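Local coordinates for stress responsive alpha-beta protein (Jannaschia sp., PDB 3BB5), which is of unknown function but forms a dimer of ferredoxin-like alpha-beta subunits belonging to the stress-responsive A/B barrel family, at residues E40-L45 / F58-N63; G33-I38 / Y73-L78; D46-E51 / A91-H96; L21-M26 / A85-Y90. All coordinates share one frame; numbering follows the deposited sequence.

Contact 1. Residues E40-L45 / F58-N63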
loop_
_atom_site.group_PDB
_atom_site.type_symbol
_atom_site.label_atom_id
_atom_site.label_comp_id
_atom_site.label_asym_id
_atom_site.label_seq_id
_atom_site.Cartn_x
_atom_site.Cartn_y
_atom_site.Cartn_z
ATOM N N GLU A 40 -8.344 -18.217 -2.178
ATOM C CA GLU A 40 -8.708 -18.623 -3.558
ATOM C C GLU A 40 -8.657 -17.446 -4.545
ATOM O O GLU A 40 -8.184 -17.601 -5.680
ATOM C CB GLU A 40 -10.086 -19.306 -3.627
ATOM C CG GLU A 40 -10.079 -20.871 -3.874
ATOM N N ALA A 41 -9.154 -16.279 -4.134
ATOM C CA ALA A 41 -9.082 -15.066 -4.971
ATOM C C ALA A 41 -7.620 -14.670 -5.265
ATOM O O ALA A 41 -7.295 -14.316 -6.374
ATOM C CB ALA A 41 -9.827 -13.936 -4.334
HETATM N N MSE A 42 -6.738 -14.775 -4.275
HETATM C CA MSE A 42 -5.310 -14.554 -4.506
HETATM C C MSE A 42 -4.658 -15.517 -5.520
HETATM O O MSE A 42 -3.857 -15.052 -6.333
HETATM C CB MSE A 42 -4.530 -14.584 -3.187
HETATM C CG MSE A 42 -4.920 -13.455 -2.185
HETATM SE SE MSE A 42 -4.872 -11.652 -2.908
HETATM C CE MSE A 42 -6.649 -11.430 -3.605
ATOM N N ALA A 43 -5.011 -16.818 -5.479
ATOM C CA ALA A 43 -4.551 -17.796 -6.470
ATOM C C ALA A 43 -5.101 -17.487 -7.840
ATOM O O ALA A 43 -4.407 -17.677 -8.839
ATOM C CB ALA A 43 -4.945 -19.234 -6.071
ATOM N N ILE A 44 -6.348 -17.025 -7.899
ATOM C CA ILE A 44 -6.950 -16.605 -9.167
ATOM C C ILE A 44 -6.195 -15.382 -9.780
ATOM O O ILE A 44 -5.855 -15.370 -10.959
ATOM C CB ILE A 44 -8.479 -16.348 -9.028
ATOM C CG1 ILE A 44 -9.217 -17.685 -8.828
ATOM C CG2 ILE A 44 -9.010 -15.588 -10.250
ATOM C CD1 ILE A 44 -10.662 -17.595 -8.240
ATOM N N LEU A 45 -5.912 -14.390 -8.956
ATOM C CA LEU A 45 -5.113 -13.235 -9.375
ATOM C C LEU A 45 -3.629 -13.515 -9.694
ATOM O O LEU A 45 -3.113 -12.972 -10.675
ATOM C CB LEU A 45 -5.269 -12.129 -8.374
ATOM C CG LEU A 45 -6.705 -11.579 -8.232
ATOM C CD1 LEU A 45 -6.723 -10.492 -7.149
ATOM C CD2 LEU A 45 -7.243 -11.055 -9.560
ATOM N N PHE A 58 2.640 -8.558 -9.083
ATOM C CA PHE A 58 1.503 -8.824 -8.231
ATOM C C PHE A 58 2.007 -9.571 -6.989
ATOM O O PHE A 58 2.688 -10.560 -7.088
ATOM C CB PHE A 58 0.415 -9.615 -8.963
ATOM C CG PHE A 58 -0.739 -10.021 -8.061
ATOM C CD1 PHE A 58 -1.701 -9.102 -7.691
ATOM C CD2 PHE A 58 -0.836 -11.310 -7.555
ATOM C CE1 PHE A 58 -2.734 -9.444 -6.841
ATOM C CE2 PHE A 58 -1.866 -11.650 -6.709
ATOM C CZ PHE A 58 -2.824 -10.704 -6.352
ATOM N N ARG A 59 1.680 -9.036 -5.825
ATOM C CA ARG A 59 2.146 -9.517 -4.540
ATOM C C ARG A 59 1.030 -9.424 -3.492
ATOM O O ARG A 59 0.241 -8.482 -3.487
ATOM C CB ARG A 59 3.310 -8.644 -4.062
ATOM C CG ARG A 59 4.600 -8.817 -4.845
ATOM C CD ARG A 59 5.266 -10.169 -4.608
ATOM N NE ARG A 59 6.667 -10.094 -5.016
ATOM C CZ ARG A 59 7.102 -10.185 -6.272
ATOM N NH1 ARG A 59 6.259 -10.402 -7.276
ATOM N NH2 ARG A 59 8.400 -10.063 -6.526
ATOM N N HIS A 60 0.974 -10.401 -2.599
ATOM C CA HIS A 60 -0.065 -10.452 -1.578
ATOM C C HIS A 60 0.450 -11.072 -0.279
ATOM O O HIS A 60 1.350 -11.916 -0.299
ATOM C CB HIS A 60 -1.304 -11.190 -2.097
ATOM C CG HIS A 60 -1.048 -12.598 -2.534
ATOM N ND1 HIS A 60 -1.109 -13.668 -1.669
ATOM C CD2 HIS A 60 -0.775 -13.118 -3.756
ATOM C CE1 HIS A 60 -0.866 -14.786 -2.337
ATOM N NE2 HIS A 60 -0.643 -14.478 -3.601
ATOM N N GLY A 61 -0.117 -10.654 0.858
ATOM C CA GLY A 61 0.214 -11.325 2.111
ATOM C C GLY A 61 -0.452 -10.752 3.339
ATOM O O GLY A 61 -1.160 -9.768 3.234
ATOM N N PRO A 62 -0.224 -11.383 4.504
ATOM C CA PRO A 62 -0.698 -10.812 5.736
ATOM C C PRO A 62 -0.049 -9.498 6.021
ATOM O O PRO A 62 1.113 -9.313 5.740
ATOM C CB PRO A 62 -0.280 -11.828 6.808
ATOM C CG PRO A 62 0.745 -12.745 6.151
ATOM C CD PRO A 62 0.465 -12.679 4.701
ATOM N N ASN A 63 -0.820 -8.622 6.639
ATOM C CA ASN A 63 -0.326 -7.417 7.250
ATOM C C ASN A 63 0.203 -7.715 8.665
ATOM O O ASN A 63 -0.571 -7.904 9.616
ATOM C CB ASN A 63 -1.463 -6.391 7.269
ATOM C CG ASN A 63 -1.048 -5.044 7.810
ATOM O OD1 ASN A 63 0.134 -4.752 7.995
ATOM N ND2 ASN A 63 -2.042 -4.197 8.055
#
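Helix 34-48 packs here on strand 55-62 of the sheet: Met42 and Leu45 lie against His60 and Phe58 in a buried helix-on-sheet contact of the dimeric ferredoxin-like alpha-beta fold. Helix and strand run nearly antiparallel, at 164°, with their local axes 9.7 Å apart, and the strand is the outermost of its own chain on this side, bonding at its end to the second subunit. Met42, a selenomethionine, is the side chain that meets both strand residues. Its CB sits almost exactly above the centre of the His60 ring, 3.8 Å from the centroid, a CH-pi contact over the face. The bend at chi2 (-53°) carries SE back along the imidazole to 3.7 Å from His60 CB, while the same SE comes to the edge of the Phe58 ring, a Met-aromatic contact with SE 4.1 Å from CZ. His60 takes a chi1 of 59°, with CG lodged between the backbone N and the carbonyl carbon, which brings its ring up beneath the helix. Both ring nitrogens are engaged, ND1 with the hydroxyl of Tyr75 and NE2 with the carboxylate of Asp46, and these two hydrogen bonds fix the rotation of the imidazole under the methionine. One turn further along the helix, Leu45 crosses Phe58 at about a right angle, its CB 3.5 Å from Phe58 CZ and its CD1 4.0 Å from that same CZ.

Contact 2. Residues G33-I38 / Y73-L78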
loop_
_atom_site.group_PDB
_atom_site.type_symbol
_atom_site.label_atom_id
_atom_site.label_comp_id
_atom_site.label_asym_id
_atom_site.label_seq_id
_atom_site.Cartn_x
_atom_site.Cartn_y
_atom_site.Cartn_z
ATOM N N GLY A 33 -15.234 -18.633 6.796
ATOM C CA GLY A 33 -14.555 -18.874 5.528
ATOM C C GLY A 33 -14.163 -17.649 4.708
ATOM O O GLY A 33 -14.026 -17.765 3.508
ATOM N N ALA A 34 -14.027 -16.478 5.337
ATOM C CA ALA A 34 -13.636 -15.259 4.615
ATOM C C ALA A 34 -12.200 -15.365 4.092
ATOM O O ALA A 34 -11.975 -15.173 2.897
ATOM C CB ALA A 34 -13.780 -14.051 5.468
HETATM N N MSE A 35 -11.241 -15.684 4.961
HETATM C CA MSE A 35 -9.838 -15.847 4.524
HETATM C C MSE A 35 -9.604 -16.960 3.495
HETATM O O MSE A 35 -8.785 -16.806 2.577
HETATM C CB MSE A 35 -8.909 -16.078 5.712
HETATM C CG MSE A 35 -8.376 -14.792 6.366
HETATM SE SE MSE A 35 -7.537 -13.464 5.158
HETATM C CE MSE A 35 -6.432 -14.519 3.998
ATOM N N ASP A 36 -10.300 -18.076 3.656
ATOM C CA ASP A 36 -10.274 -19.142 2.668
ATOM C C ASP A 36 -10.669 -18.646 1.274
ATOM O O ASP A 36 -9.997 -18.951 0.304
ATOM C CB ASP A 36 -11.196 -20.317 3.073
ATOM C CG ASP A 36 -10.557 -21.260 4.100
ATOM O OD1 ASP A 36 -9.517 -20.907 4.706
ATOM O OD2 ASP A 36 -11.118 -22.354 4.323
ATOM N N ARG A 37 -11.758 -17.889 1.187
ATOM C CA ARG A 37 -12.241 -17.395 -0.093
ATOM C C ARG A 37 -11.265 -16.376 -0.658
ATOM O O ARG A 37 -10.998 -16.355 -1.851
ATOM C CB ARG A 37 -13.619 -16.747 0.071
ATOM C CG ARG A 37 -14.286 -16.442 -1.278
ATOM C CD ARG A 37 -15.791 -16.110 -1.214
ATOM N NE ARG A 37 -16.512 -16.937 -0.253
ATOM C CZ ARG A 37 -16.802 -16.565 0.991
ATOM N NH1 ARG A 37 -16.456 -15.384 1.439
ATOM N NH2 ARG A 37 -17.441 -17.388 1.792
ATOM N N ILE A 38 -10.738 -15.530 0.225
ATOM C CA ILE A 38 -9.732 -14.526 -0.154
ATOM C C ILE A 38 -8.486 -15.178 -0.687
ATOM O O ILE A 38 -7.906 -14.694 -1.635
ATOM C CB ILE A 38 -9.371 -13.590 1.004
ATOM C CG1 ILE A 38 -10.582 -12.671 1.276
ATOM C CG2 ILE A 38 -8.054 -12.807 0.677
ATOM C CD1 ILE A 38 -10.503 -11.769 2.490
ATOM N N TYR A 73 -7.006 -4.016 8.875
ATOM C CA TYR A 73 -6.736 -4.664 7.578
ATOM C C TYR A 73 -5.713 -5.747 7.741
ATOM O O TYR A 73 -4.520 -5.483 7.607
ATOM C CB TYR A 73 -6.177 -3.656 6.602
ATOM C CG TYR A 73 -7.090 -2.510 6.344
ATOM C CD1 TYR A 73 -8.307 -2.716 5.673
ATOM C CD2 TYR A 73 -6.756 -1.209 6.766
ATOM C CE1 TYR A 73 -9.165 -1.666 5.434
ATOM C CE2 TYR A 73 -7.610 -0.151 6.522
ATOM C CZ TYR A 73 -8.816 -0.386 5.849
ATOM O OH TYR A 73 -9.693 0.646 5.596
ATOM N N PRO A 74 -6.158 -6.971 8.029
ATOM C CA PRO A 74 -5.192 -8.004 8.295
ATOM C C PRO A 74 -4.539 -8.624 7.018
ATOM O O PRO A 74 -3.629 -9.428 7.156
ATOM C CB PRO A 74 -6.019 -9.041 9.067
ATOM C CG PRO A 74 -7.355 -8.914 8.488
ATOM C CD PRO A 74 -7.537 -7.467 8.155
ATOM N N TYR A 75 -4.989 -8.245 5.817
ATOM C CA TYR A 75 -4.480 -8.850 4.563
ATOM C C TYR A 75 -4.579 -7.845 3.417
ATOM O O TYR A 75 -5.503 -7.035 3.356
ATOM C CB TYR A 75 -5.239 -10.169 4.218
ATOM C CG TYR A 75 -4.442 -11.130 3.323
ATOM C CD1 TYR A 75 -4.495 -11.028 1.944
ATOM C CD2 TYR A 75 -3.603 -12.097 3.861
ATOM C CE1 TYR A 75 -3.789 -11.855 1.133
ATOM C CE2 TYR A 75 -2.866 -12.938 3.037
ATOM C CZ TYR A 75 -2.968 -12.804 1.673
ATOM O OH TYR A 75 -2.246 -13.616 0.823
ATOM N N GLY A 76 -3.609 -7.871 2.509
ATOM C CA GLY A 76 -3.647 -6.957 1.379
ATOM C C GLY A 76 -2.851 -7.406 0.200
ATOM O O GLY A 76 -2.169 -8.437 0.226
ATOM N N PHE A 77 -2.984 -6.654 -0.872
ATOM C CA PHE A 77 -2.180 -6.921 -2.056
ATOM C C PHE A 77 -1.811 -5.668 -2.803
ATOM O O PHE A 77 -2.308 -4.614 -2.497
ATOM C CB PHE A 77 -2.813 -7.996 -2.956
ATOM C CG PHE A 77 -4.188 -7.662 -3.493
ATOM C CD1 PHE A 77 -5.311 -8.015 -2.798
ATOM C CD2 PHE A 77 -4.340 -7.088 -4.746
ATOM C CE1 PHE A 77 -6.571 -7.776 -3.322
ATOM C CE2 PHE A 77 -5.566 -6.831 -5.267
ATOM C CZ PHE A 77 -6.694 -7.182 -4.563
ATOM N N LEU A 78 -0.857 -5.825 -3.721
ATOM C CA LEU A 78 -0.263 -4.754 -4.519
ATOM C C LEU A 78 -0.155 -5.199 -5.985
ATOM O O LEU A 78 0.417 -6.260 -6.268
ATOM C CB LEU A 78 1.139 -4.402 -4.018
ATOM C CG LEU A 78 1.652 -3.089 -4.638
ATOM C CD1 LEU A 78 1.125 -1.820 -3.850
ATOM C CD2 LEU A 78 3.175 -3.065 -4.775
#
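The first turn of helix 34-48 stands above the start of strand 75-81, helix-on-sheet packing of the ferredoxin-like fold in which Met35 and Tyr75 form the nearest backbone pair, their CA atoms 8.8 Å apart. Gly33 occupies the N-cap position with a positive phi of 63°, and its O receives the N-H of Arg37 as the helix begins. Side chains bridge the gap between the two backbones. Met35, a selenomethionine, bends at both chi2 (-52°) and chi3 (-44°), and this double bend brings its terminal methyl down over the Tyr75 ring. CE lies 4.0 Å from the ring centroid, displaced toward the rim on the CD2 side, where CE to CD2 is 3.7 Å; this is a CH-pi contact over the face. SE stands oblique to the same ring in a Met-aromatic contact, 4.1 Å from Tyr75 CB. Ile38, one turn on, brings CG2 to 4.2 Å from Tyr75 CD1, a looser approach in which the two side chains lie alongside and point opposite ways. Tyr75, its OH held by His60, also meets Met39 and Met42 of the same helix, while Ile38 reaches Leu27 of the neighbouring strand 21-27 and Leu103 of helix 94-105.

Contact 3. Residues D46-E51 / A91-H96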
loop_
_atom_site.group_PDB
_atom_site.type_symbol
_atom_site.label_atom_id
_atom_site.label_comp_id
_atom_site.label_asym_id
_atom_site.label_seq_id
_atom_site.Cartn_x
_atom_site.Cartn_y
_atom_site.Cartn_z
ATOM N N ASP A 46 -2.979 -14.415 -8.946
ATOM C CA ASP A 46 -1.630 -14.894 -9.305
ATOM C C ASP A 46 -1.586 -15.476 -10.727
ATOM O O ASP A 46 -0.628 -15.256 -11.467
ATOM C CB ASP A 46 -1.095 -15.952 -8.330
ATOM C CG ASP A 46 -0.602 -15.358 -7.006
ATOM O OD1 ASP A 46 -0.207 -14.174 -6.990
ATOM O OD2 ASP A 46 -0.660 -16.056 -5.961
ATOM N N GLY A 47 -2.630 -16.211 -11.093
ATOM C CA GLY A 47 -2.750 -16.762 -12.426
ATOM C C GLY A 47 -2.956 -15.737 -13.492
ATOM O O GLY A 47 -2.441 -15.879 -14.587
ATOM N N LEU A 48 -3.744 -14.718 -13.196
ATOM C CA LEU A 48 -3.990 -13.652 -14.152
ATOM C C LEU A 48 -2.793 -12.738 -14.443
ATOM O O LEU A 48 -2.546 -12.422 -15.602
ATOM C CB LEU A 48 -5.218 -12.818 -13.754
ATOM C CG LEU A 48 -5.516 -11.599 -14.629
ATOM C CD1 LEU A 48 -5.861 -12.028 -16.055
ATOM C CD2 LEU A 48 -6.585 -10.723 -13.971
ATOM N N ALA A 49 -2.053 -12.325 -13.430
ATOM C CA ALA A 49 -0.966 -11.324 -13.575
ATOM C C ALA A 49 -0.021 -11.538 -14.788
ATOM O O ALA A 49 0.197 -10.592 -15.551
ATOM C CB ALA A 49 -0.159 -11.264 -12.325
ATOM N N PRO A 50 0.544 -12.771 -14.965
ATOM C CA PRO A 50 1.434 -13.085 -16.109
ATOM C C PRO A 50 0.794 -12.967 -17.457
ATOM O O PRO A 50 1.487 -12.998 -18.446
ATOM C CB PRO A 50 1.818 -14.557 -15.880
ATOM C CG PRO A 50 1.462 -14.866 -14.496
ATOM C CD PRO A 50 0.392 -13.938 -14.075
ATOM N N GLU A 51 -0.529 -12.887 -17.500
ATOM C CA GLU A 51 -1.286 -12.855 -18.733
ATOM C C GLU A 51 -1.641 -11.440 -19.115
ATOM O O GLU A 51 -2.194 -11.225 -20.172
ATOM C CB GLU A 51 -2.547 -13.750 -18.592
ATOM C CG GLU A 51 -2.210 -15.243 -18.232
ATOM C CD GLU A 51 -1.237 -15.863 -19.260
ATOM O OE1 GLU A 51 -1.459 -15.608 -20.488
ATOM O OE2 GLU A 51 -0.257 -16.555 -18.850
ATOM N N ALA A 91 -9.035 -4.203 -14.542
ATOM C CA ALA A 91 -10.375 -3.962 -14.030
ATOM C C ALA A 91 -11.424 -4.811 -14.741
ATOM O O ALA A 91 -12.223 -5.471 -14.090
ATOM C CB ALA A 91 -10.730 -2.502 -14.185
ATOM N N VAL A 92 -11.388 -4.801 -16.075
ATOM C CA VAL A 92 -12.444 -5.365 -16.880
ATOM C C VAL A 92 -12.275 -6.823 -17.201
ATOM O O VAL A 92 -13.206 -7.442 -17.675
ATOM C CB VAL A 92 -12.615 -4.591 -18.218
ATOM C CG1 VAL A 92 -12.985 -3.153 -17.929
ATOM C CG2 VAL A 92 -11.346 -4.683 -19.096
ATOM N N HIS A 93 -11.099 -7.392 -16.973
ATOM C CA HIS A 93 -10.864 -8.779 -17.359
ATOM C C HIS A 93 -11.789 -9.695 -16.539
ATOM O O HIS A 93 -11.920 -9.494 -15.327
ATOM C CB HIS A 93 -9.383 -9.140 -17.123
ATOM C CG HIS A 93 -8.985 -10.470 -17.684
ATOM N ND1 HIS A 93 -9.349 -11.667 -17.109
ATOM C CD2 HIS A 93 -8.235 -10.788 -18.763
ATOM C CE1 HIS A 93 -8.851 -12.664 -17.822
ATOM N NE2 HIS A 93 -8.173 -12.156 -18.833
ATOM N N PRO A 94 -12.417 -10.707 -17.185
ATOM C CA PRO A 94 -13.351 -11.590 -16.468
ATOM C C PRO A 94 -12.777 -12.284 -15.249
ATOM O O PRO A 94 -13.492 -12.455 -14.266
ATOM C CB PRO A 94 -13.794 -12.629 -17.525
ATOM C CG PRO A 94 -13.111 -12.286 -18.809
ATOM C CD PRO A 94 -12.274 -11.061 -18.624
ATOM N N THR A 95 -11.514 -12.680 -15.291
ATOM C CA THR A 95 -10.830 -13.257 -14.107
ATOM C C THR A 95 -10.802 -12.314 -12.910
ATOM O O THR A 95 -11.053 -12.714 -11.782
ATOM C CB THR A 95 -9.376 -13.746 -14.457
ATOM O OG1 THR A 95 -9.443 -14.619 -15.583
ATOM C CG2 THR A 95 -8.766 -14.535 -13.300
ATOM N N HIS A 96 -10.540 -11.041 -13.155
ATOM C CA HIS A 96 -10.483 -10.083 -12.072
ATOM C C HIS A 96 -11.890 -9.696 -11.522
ATOM O O HIS A 96 -12.088 -9.469 -10.306
ATOM C CB HIS A 96 -9.734 -8.821 -12.516
ATOM C CG HIS A 96 -9.970 -7.693 -11.595
ATOM N ND1 HIS A 96 -10.855 -6.675 -11.879
ATOM C CD2 HIS A 96 -9.564 -7.508 -10.319
ATOM C CE1 HIS A 96 -10.940 -5.881 -10.828
ATOM N NE2 HIS A 96 -10.160 -6.362 -9.872
#
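Leu48, near the C-terminal end of helix 34-48, inserts its side chain against the turn that joins helix 84-92 to helix 94-105, meeting His93, Thr95 and His96. Ala91 comes first in 91-96, and its O accepts from His96 ND1 at 2.9 Å; the donor stands above the carbonyl plane, whereas O lies in the plane of the imidazole. His93 follows at the N-cap of helix 94-105. Its ND1 accepts from Thr95 N at 3.0 Å, a side-chain cap that pins the ring across the helix start. Leu48 CD1 rests over the centre of that ring, 3.5 Å from the centroid and 9° off the normal, a close CH-pi contact, while Pro94 CD lies against the opposite face. Thr95 turns CG2 to Leu48, 4.0 Å from its CB. His96 offers CB rather than its ring, 4.0 Å from Leu48 CD2. With CG anti to the backbone N (chi1 176°), Leu48 splays its methyls, CD1 to His93 and CD2 to His96. What crosses to Leu48 is thus apolar, and both side-chain hydrogen bonds of the turn lie within 91-96: they brace it, and the capping bond orients the His93 ring, leaving one pi face for the leucine methyl.

Contact 4. Residues L21-M26 / A85-Y90. With EDO (1,2-ethanediol), chain G.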
loop_
_atom_site.group_PDB
_atom_site.type_symbol
_atom_site.label_atom_id
_atom_site.label_comp_id
_atom_site.label_asym_id
_atom_site.label_seq_id
_atom_site.Cartn_x
_atom_site.Cartn_y
_atom_site.Cartn_z
ATOM N N LEU A 21 1.643 3.149 -11.852
ATOM C CA LEU A 21 0.633 3.098 -10.807
ATOM C C LEU A 21 0.799 1.898 -9.880
ATOM O O LEU A 21 0.860 0.759 -10.322
ATOM C CB LEU A 21 -0.788 3.077 -11.418
ATOM C CG LEU A 21 -1.321 4.322 -12.135
ATOM C CD1 LEU A 21 -2.640 3.948 -12.831
ATOM C CD2 LEU A 21 -1.528 5.500 -11.179
ATOM N N TYR A 22 0.828 2.172 -8.585
ATOM C CA TYR A 22 0.878 1.136 -7.564
ATOM C C TYR A 22 -0.516 1.071 -6.981
ATOM O O TYR A 22 -0.944 1.996 -6.332
ATOM C CB TYR A 22 1.902 1.478 -6.477
ATOM C CG TYR A 22 3.356 1.169 -6.810
ATOM C CD1 TYR A 22 3.811 1.098 -8.119
ATOM C CD2 TYR A 22 4.286 1.002 -5.801
ATOM C CE1 TYR A 22 5.129 0.835 -8.407
ATOM C CE2 TYR A 22 5.618 0.740 -6.077
ATOM C CZ TYR A 22 6.032 0.656 -7.381
ATOM O OH TYR A 22 7.349 0.393 -7.657
ATOM N N HIS A 23 -1.209 -0.028 -7.249
ATOM C CA HIS A 23 -2.612 -0.276 -6.857
ATOM C C HIS A 23 -2.578 -1.141 -5.621
ATOM O O HIS A 23 -2.212 -2.287 -5.712
ATOM C CB HIS A 23 -3.294 -1.015 -8.029
ATOM C CG HIS A 23 -4.755 -1.320 -7.848
ATOM N ND1 HIS A 23 -5.734 -0.349 -7.887
ATOM C CD2 HIS A 23 -5.407 -2.503 -7.699
ATOM C CE1 HIS A 23 -6.922 -0.919 -7.752
ATOM N NE2 HIS A 23 -6.752 -2.221 -7.637
ATOM N N LEU A 24 -2.908 -0.570 -4.466
ATOM C CA LEU A 24 -2.854 -1.265 -3.198
ATOM C C LEU A 24 -4.264 -1.491 -2.690
ATOM O O LEU A 24 -5.066 -0.564 -2.613
ATOM C CB LEU A 24 -2.047 -0.468 -2.163
ATOM C CG LEU A 24 -2.211 -0.890 -0.672
ATOM C CD1 LEU A 24 -1.561 -2.283 -0.334
ATOM C CD2 LEU A 24 -1.677 0.212 0.309
ATOM N N VAL A 25 -4.552 -2.732 -2.325
ATOM C CA VAL A 25 -5.891 -3.135 -1.895
ATOM C C VAL A 25 -5.758 -3.783 -0.512
ATOM O O VAL A 25 -5.102 -4.815 -0.387
ATOM C CB VAL A 25 -6.539 -4.132 -2.923
ATOM C CG1 VAL A 25 -7.934 -4.549 -2.480
ATOM C CG2 VAL A 25 -6.539 -3.528 -4.336
HETATM N N MSE A 26 -6.335 -3.134 0.510
HETATM C CA MSE A 26 -6.355 -3.640 1.894
HETATM C C MSE A 26 -7.735 -4.169 2.285
HETATM O O MSE A 26 -8.752 -3.534 2.050
HETATM C CB MSE A 26 -5.908 -2.549 2.866
HETATM C CG MSE A 26 -4.520 -1.954 2.559
HETATM SE SE MSE A 26 -3.083 -3.276 2.552
HETATM C CE MSE A 26 -3.336 -4.009 4.354
ATOM N N ALA A 85 -4.033 2.636 -18.689
ATOM C CA ALA A 85 -4.571 1.688 -19.635
ATOM C C ALA A 85 -4.425 0.268 -19.071
ATOM O O ALA A 85 -5.352 -0.529 -19.197
ATOM C CB ALA A 85 -3.893 1.819 -21.049
ATOM N N ALA A 86 -3.273 -0.034 -18.459
ATOM C CA ALA A 86 -3.006 -1.338 -17.828
ATOM C C ALA A 86 -3.963 -1.615 -16.665
ATOM O O ALA A 86 -4.484 -2.726 -16.551
ATOM C CB ALA A 86 -1.563 -1.424 -17.330
ATOM N N LEU A 87 -4.167 -0.608 -15.796
ATOM C CA LEU A 87 -5.108 -0.725 -14.672
ATOM C C LEU A 87 -6.534 -1.047 -15.150
ATOM O O LEU A 87 -7.229 -1.885 -14.561
ATOM C CB LEU A 87 -5.076 0.522 -13.777
ATOM C CG LEU A 87 -6.121 0.634 -12.648
ATOM C CD1 LEU A 87 -5.997 -0.459 -11.625
ATOM C CD2 LEU A 87 -6.056 1.986 -11.962
ATOM N N ASP A 88 -6.951 -0.389 -16.226
ATOM C CA ASP A 88 -8.270 -0.598 -16.825
ATOM C C ASP A 88 -8.422 -1.950 -17.498
ATOM O O ASP A 88 -9.487 -2.535 -17.465
ATOM C CB ASP A 88 -8.552 0.476 -17.866
ATOM C CG ASP A 88 -8.633 1.875 -17.276
ATOM O OD1 ASP A 88 -8.864 2.024 -16.051
ATOM O OD2 ASP A 88 -8.451 2.819 -18.064
ATOM N N ALA A 89 -7.358 -2.432 -18.126
ATOM C CA ALA A 89 -7.335 -3.769 -18.710
ATOM C C ALA A 89 -7.580 -4.807 -17.639
ATOM O O ALA A 89 -8.312 -5.746 -17.836
ATOM C CB ALA A 89 -6.024 -4.033 -19.377
ATOM N N TYR A 90 -6.980 -4.590 -16.472
ATOM C CA TYR A 90 -7.131 -5.475 -15.327
ATOM C C TYR A 90 -8.527 -5.420 -14.724
ATOM O O TYR A 90 -9.130 -6.454 -14.442
ATOM C CB TYR A 90 -6.028 -5.133 -14.336
ATOM C CG TYR A 90 -6.212 -5.576 -12.906
ATOM C CD1 TYR A 90 -6.846 -4.767 -12.005
ATOM C CD2 TYR A 90 -5.673 -6.754 -12.448
ATOM C CE1 TYR A 90 -6.970 -5.126 -10.709
ATOM C CE2 TYR A 90 -5.813 -7.128 -11.161
ATOM C CZ TYR A 90 -6.462 -6.305 -10.286
ATOM O OH TYR A 90 -6.593 -6.629 -8.958
HETATM C C1 EDO G . -10.436 -4.619 -5.781
HETATM O O1 EDO G . -11.544 -3.898 -6.342
HETATM C C2 EDO G . -9.731 -5.488 -6.831
HETATM O O2 EDO G . -8.545 -4.851 -7.355
#
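His23 stands with one face toward Leu87, whose CD1 lies over that face 4.0 Å from the ring centroid, shifted to the ND1 side, where CD1 to ND1 is 3.7 Å. Leu87 comes in perpendicular to His23, making a CH-pi contact. It has CG anti to the backbone N (chi1 173°) and divides its methyls: CD1 goes to the imidazole and CD2 to Leu21, at 4.0 Å from Leu21 CD1. The Tyr90 ring, one turn further along the helix, is inclined at 72° to the imidazole, with centroids 5.9 Å apart, in an oblique pairing. In the ferredoxin-like fold this is helix 84-92 laid on inner strand 21-27, the local axes 10.1 Å apart and running at 34° to each other. His23 ND1 is also hydrogen-bonded to Asp118 of the adjacent strand 114-120. A 1,2-ethanediol molecule, probably from the crystallisation liquor, joins the two rings at their polar ends. Its O2 lies in the plane of each ring, 3.2 Å from His23 NE2 and 3.1 Å from Tyr90 OH, hydrogen-bonded to both, with Val25 CG2 a further neighbour of that oxygen at 3.9 Å.

Overall arrangement
Contacts 1, 2 and 3 all draw on helix 34-48, taken at its middle, its start and its end, while contacts 3 and 4 share helix 84-92. Contacts 1, 2 and 4 are buried helix-on-sheet packing within reach of the second subunit; contact 3 is a partly buried meeting of helix ends that touches no other chain of the assembly. Methyls and methylenes over aromatic faces recur in all four, but selenomethionine supplies them in contacts 1 and 2 and leucine in contacts 3 and 4. His60 ties contact 1 to contact 2 through Tyr75 and to contact 3 through Asp46. A bound 1,2-ethanediol bridges the two rings of contact 4, and one also lies near His96 of contact 3.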